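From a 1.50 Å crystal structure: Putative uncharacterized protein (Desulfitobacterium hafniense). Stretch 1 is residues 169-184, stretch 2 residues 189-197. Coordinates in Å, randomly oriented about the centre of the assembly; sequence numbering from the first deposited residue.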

# COMPACT_ATOMS: atom_id res chain seq x y z
N LEU A 169 13.61 -2.75 -17.88
CA LEU A 169 12.31 -2.52 -17.21
C LEU A 169 12.30 -1.44 -16.11
O LEU A 169 11.21 -0.90 -15.77
CB LEU A 169 11.78 -3.83 -16.64
CG LEU A 169 11.67 -4.98 -17.64
CD1 LEU A 169 11.48 -6.27 -16.85
CD2 LEU A 169 10.48 -4.73 -18.55
N ARG A 170 13.46 -1.15 -15.55
CA ARG A 170 13.57 -0.33 -14.33
C ARG A 170 13.05 1.07 -14.49
O ARG A 170 12.44 1.67 -13.62
CB ARG A 170 15.02 -0.25 -13.88
CG ARG A 170 15.30 0.76 -12.72
CD ARG A 170 14.76 0.12 -11.53
NE ARG A 170 15.06 1.07 -10.39
CZ ARG A 170 14.22 2.00 -9.95
NH1 ARG A 170 13.11 2.20 -10.58
NH2 ARG A 170 14.43 2.61 -8.81
N ASN A 171 13.32 1.68 -15.61
CA ASN A 171 13.03 3.11 -15.74
C ASN A 171 11.57 3.37 -15.96
O ASN A 171 11.17 4.50 -15.90
CB ASN A 171 13.80 3.66 -16.91
CG ASN A 171 15.28 3.69 -16.67
OD1 ASN A 171 15.74 3.82 -15.54
ND2 ASN A 171 16.03 3.52 -17.75
N ASP A 172 10.78 2.36 -16.26
CA ASP A 172 9.37 2.55 -16.43
C ASP A 172 8.51 2.07 -15.24
O ASP A 172 7.28 1.92 -15.38
CB ASP A 172 8.92 1.91 -17.74
CG ASP A 172 9.44 2.70 -18.98
OD1 ASP A 172 9.17 3.92 -19.07
OD2 ASP A 172 10.12 2.09 -19.84
N LEU A 173 9.14 1.87 -14.10
CA LEU A 173 8.36 1.57 -12.90
C LEU A 173 9.02 2.22 -11.70
O LEU A 173 10.14 2.70 -11.75
CB LEU A 173 8.21 0.08 -12.71
CG LEU A 173 9.50 -0.71 -12.76
CD1 LEU A 173 10.18 -0.67 -11.40
CD2 LEU A 173 9.18 -2.16 -13.07
N LYS A 174 8.32 2.20 -10.56
CA LYS A 174 8.85 2.69 -9.35
C LYS A 174 9.04 1.48 -8.42
O LYS A 174 8.20 0.59 -8.43
CB LYS A 174 7.82 3.63 -8.74
CG LYS A 174 7.62 4.91 -9.55
CD LYS A 174 8.83 5.78 -9.47
CE LYS A 174 8.61 7.08 -10.28
NZ LYS A 174 9.77 7.92 -10.00
N VAL A 175 10.07 1.51 -7.62
CA VAL A 175 10.41 0.46 -6.64
C VAL A 175 10.29 1.02 -5.25
O VAL A 175 10.93 2.01 -4.91
CB VAL A 175 11.80 -0.10 -6.81
CG1 VAL A 175 12.09 -1.18 -5.80
CG2 VAL A 175 11.92 -0.70 -8.25
N ILE A 176 9.44 0.39 -4.42
CA ILE A 176 9.31 0.75 -3.00
C ILE A 176 9.74 -0.47 -2.17
O ILE A 176 9.35 -1.59 -2.48
CB ILE A 176 7.92 1.29 -2.65
CG1 ILE A 176 7.89 1.78 -1.20
CG2 ILE A 176 6.83 0.25 -2.86
CD1 ILE A 176 6.62 2.54 -0.88
N ILE A 177 10.51 -0.21 -1.11
CA ILE A 177 10.94 -1.27 -0.21
C ILE A 177 10.35 -1.00 1.18
O ILE A 177 10.11 0.13 1.60
CB ILE A 177 12.47 -1.45 -0.16
CG1 ILE A 177 13.12 -0.18 0.44
CG2 ILE A 177 12.94 -1.77 -1.59
CD1 ILE A 177 14.59 -0.33 0.66
N GLY A 178 10.18 -2.12 1.89
CA GLY A 178 9.74 -2.09 3.27
C GLY A 178 10.26 -3.28 4.01
O GLY A 178 10.84 -4.20 3.46
N GLY A 179 10.10 -3.23 5.33
CA GLY A 179 10.57 -4.30 6.21
C GLY A 179 11.22 -3.72 7.45
O GLY A 179 11.54 -2.52 7.55
N VAL A 180 11.43 -4.58 8.44
CA VAL A 180 11.97 -4.13 9.72
C VAL A 180 13.13 -3.12 9.71
O VAL A 180 13.04 -2.09 10.32
CB VAL A 180 12.27 -5.32 10.64
CG1 VAL A 180 13.06 -4.85 11.84
CG2 VAL A 180 10.96 -5.99 11.08
N PRO A 181 14.16 -3.33 8.86
CA PRO A 181 15.38 -2.51 8.93
C PRO A 181 15.50 -1.44 7.86
O PRO A 181 16.55 -0.80 7.75
CB PRO A 181 16.45 -3.56 8.71
CG PRO A 181 15.82 -4.46 7.70
CD PRO A 181 14.37 -4.50 8.01
N VAL A 182 14.44 -1.20 7.07
CA VAL A 182 14.64 -0.35 5.90
C VAL A 182 14.72 1.12 6.36
O VAL A 182 14.07 1.56 7.30
CB VAL A 182 13.56 -0.52 4.79
CG1 VAL A 182 13.62 -1.98 4.29
CG2 VAL A 182 12.20 -0.02 5.29
N ASN A 183 15.51 1.89 5.66
CA ASN A 183 15.68 3.33 5.90
C ASN A 183 16.36 3.87 4.69
O ASN A 183 16.54 3.10 3.69
CB ASN A 183 16.54 3.53 7.14
CG ASN A 183 17.93 2.86 7.05
OD1 ASN A 183 18.53 2.71 5.99
ND2 ASN A 183 18.45 2.45 8.22
N GLU A 184 16.68 5.17 4.72
CA GLU A 184 17.25 5.82 3.50
C GLU A 184 18.56 5.18 3.07
O GLU A 184 18.84 5.07 1.87
CB GLU A 184 17.45 7.31 3.71
CG GLU A 184 18.07 8.07 2.50
CD GLU A 184 17.19 8.04 1.25
OE1 GLU A 184 15.95 7.93 1.35
OE2 GLU A 184 17.73 8.15 0.12
N ARG A 189 21.30 1.86 -1.10
CA ARG A 189 22.12 0.71 -1.45
C ARG A 189 21.37 -0.22 -2.44
O ARG A 189 21.93 -0.79 -3.38
CB ARG A 189 22.52 -0.08 -0.20
CG ARG A 189 23.51 -1.21 -0.51
CD ARG A 189 24.27 -1.62 0.76
NE ARG A 189 23.41 -1.63 1.95
CZ ARG A 189 22.64 -2.65 2.36
NH1 ARG A 189 22.62 -3.81 1.70
NH2 ARG A 189 21.90 -2.51 3.44
N VAL A 190 20.08 -0.35 -2.23
CA VAL A 190 19.24 -1.14 -3.09
C VAL A 190 19.02 -0.52 -4.45
O VAL A 190 18.85 -1.25 -5.45
CB VAL A 190 17.88 -1.47 -2.37
CG1 VAL A 190 16.83 -1.99 -3.32
CG2 VAL A 190 18.14 -2.40 -1.24
N GLY A 191 18.94 0.81 -4.51
CA GLY A 191 18.58 1.43 -5.74
C GLY A 191 17.11 1.66 -5.92
O GLY A 191 16.62 1.88 -7.01
N ALA A 192 16.36 1.62 -4.80
CA ALA A 192 14.92 1.89 -4.84
C ALA A 192 14.54 3.33 -5.01
O ALA A 192 15.37 4.22 -4.73
CB ALA A 192 14.25 1.28 -3.60
N ASP A 193 13.30 3.61 -5.33
CA ASP A 193 12.81 4.95 -5.40
C ASP A 193 12.40 5.51 -4.04
O ASP A 193 12.60 6.70 -3.79
CB ASP A 193 11.64 5.06 -6.39
CG ASP A 193 12.09 4.76 -7.79
OD1 ASP A 193 12.84 5.58 -8.32
OD2 ASP A 193 11.73 3.73 -8.34
N ASP A 194 11.87 4.65 -3.16
CA ASP A 194 11.54 5.11 -1.82
C ASP A 194 11.43 3.89 -0.90
O ASP A 194 11.49 2.74 -1.35
CB ASP A 194 10.25 5.90 -1.78
CG ASP A 194 10.28 7.09 -0.72
OD1 ASP A 194 11.10 7.08 0.26
OD2 ASP A 194 9.45 8.00 -0.94
N PHE A 195 11.32 4.16 0.40
CA PHE A 195 11.16 3.17 1.42
C PHE A 195 10.01 3.65 2.34
O PHE A 195 9.70 4.79 2.37
CB PHE A 195 12.39 2.97 2.27
CG PHE A 195 12.68 4.16 3.11
CD1 PHE A 195 13.35 5.22 2.55
CD2 PHE A 195 12.27 4.23 4.45
CE1 PHE A 195 13.63 6.37 3.26
CE2 PHE A 195 12.51 5.40 5.15
CZ PHE A 195 13.23 6.45 4.55
N SER A 196 9.31 2.71 2.93
CA SER A 196 8.16 3.10 3.81
C SER A 196 8.53 3.15 5.26
O SER A 196 9.19 2.24 5.72
CB SER A 196 6.94 2.16 3.60
OG SER A 196 7.40 0.87 3.43
N THR A 197 7.90 4.04 6.02
CA THR A 197 8.05 3.94 7.52
C THR A 197 7.07 2.89 8.15
O THR A 197 7.31 2.22 9.16
CB THR A 197 7.84 5.31 8.17
OG1 THR A 197 6.54 5.81 7.83
CG2 THR A 197 8.94 6.30 7.67

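The two stretches meet as neighbouring parallel strands, with Ile176 paired to Asp194 and Ile177 to Phe195 at CA-CA distances of 5.0 and 4.7 Å. Together they bury 710 Å² of surface, counting both sides. Backbone hydrogen bonds run along the register from Val175 to Ser196. The carbonyl of Val175 accepts twice, from Asp193 N (2.9 Å to Val175 O) and, more weakly, from Asp194 N (3.3 Å to the same oxygen). Two residues further along the first strand, Ile177 N donates to Asp194 O at 3.1 Å, and Ser196 N returns a bond to Ile177 O at 3.0 Å. Ile177 thus uses both its amide and its carbonyl toward the second stretch, as expected of alternate residues in a parallel pairing. Two CA-H...O contacts supplement this ladder: Ile176 CA lies 3.4 Å from Asp194 O, and Phe195 CA lies 3.2 Å from Ile177 O. The latter oxygen also receives a weak hydrogen bond from Ser196 OG, 3.4 Å from Ile177 O, so that backbone and side chain of one serine converge on a single acceptor.

At the start of the pairing, a carboxylate takes the place of a backbone acceptor. Asp193 directs its side chain toward the first stretch, and its OD2 accepts from Val175 N at 2.9 Å. With Asp193 N bonded to Val175 O, the aspartate therefore satisfies both polar backbone groups of Val175. The same OD2 forms a salt bridge with Arg170, accepting from NH1 and NH2 of that residue, each 3.0 Å from Asp193 OD2. The second hydrogen of Arg170 NH2 is spent on Gly191 O, 2.9 Å away and nearly linear at 173°. Both acceptors lie near the guanidinium plane, at its edge, where the N-H groups point. The arginine thereby ties the carboxylate to the turn that leaves the helix, where Gly191 adopts a positive phi that favours glycine. Lys174 adds a looser electrostatic contribution: its NZ is 4.2 Å from Asp193 OD1, beyond salt-bridge range.

Asp194 uses its side chain locally, OD1 accepting from Phe195 N at 2.9 Å. This occupies a backbone donor that makes no bond to the first stretch. Its CB lies on the same face of the sheet as that of Ile176.

On the face shared by Ile177 and Phe195, the contacts are mostly apolar. Ile177 CG1 packs 3.7 Å from Phe195 CB, while its CG2 reaches Ala192 CB at 3.9 Å and Val190 CG1 at 4.3 Å. Ala192 CB also meets Val175 CG1 at 3.9 Å. Phe195, the residue most covered by the opposing stretch, has the backbone at Asn183 and Glu184 over one face of its ring, with Asn183 CA 3.8 Å from Phe195 CD2; Glu184 OE1 also comes within 3.4 Å of Phe195 CE1. That backbone is brought round by the type I turn from Gly179 to Val182, closed by Val182 N donating to Gly179 O at 3.2 Å. Val182 then points back toward the second stretch, its CG2 4.3 Å from Phe195 CB.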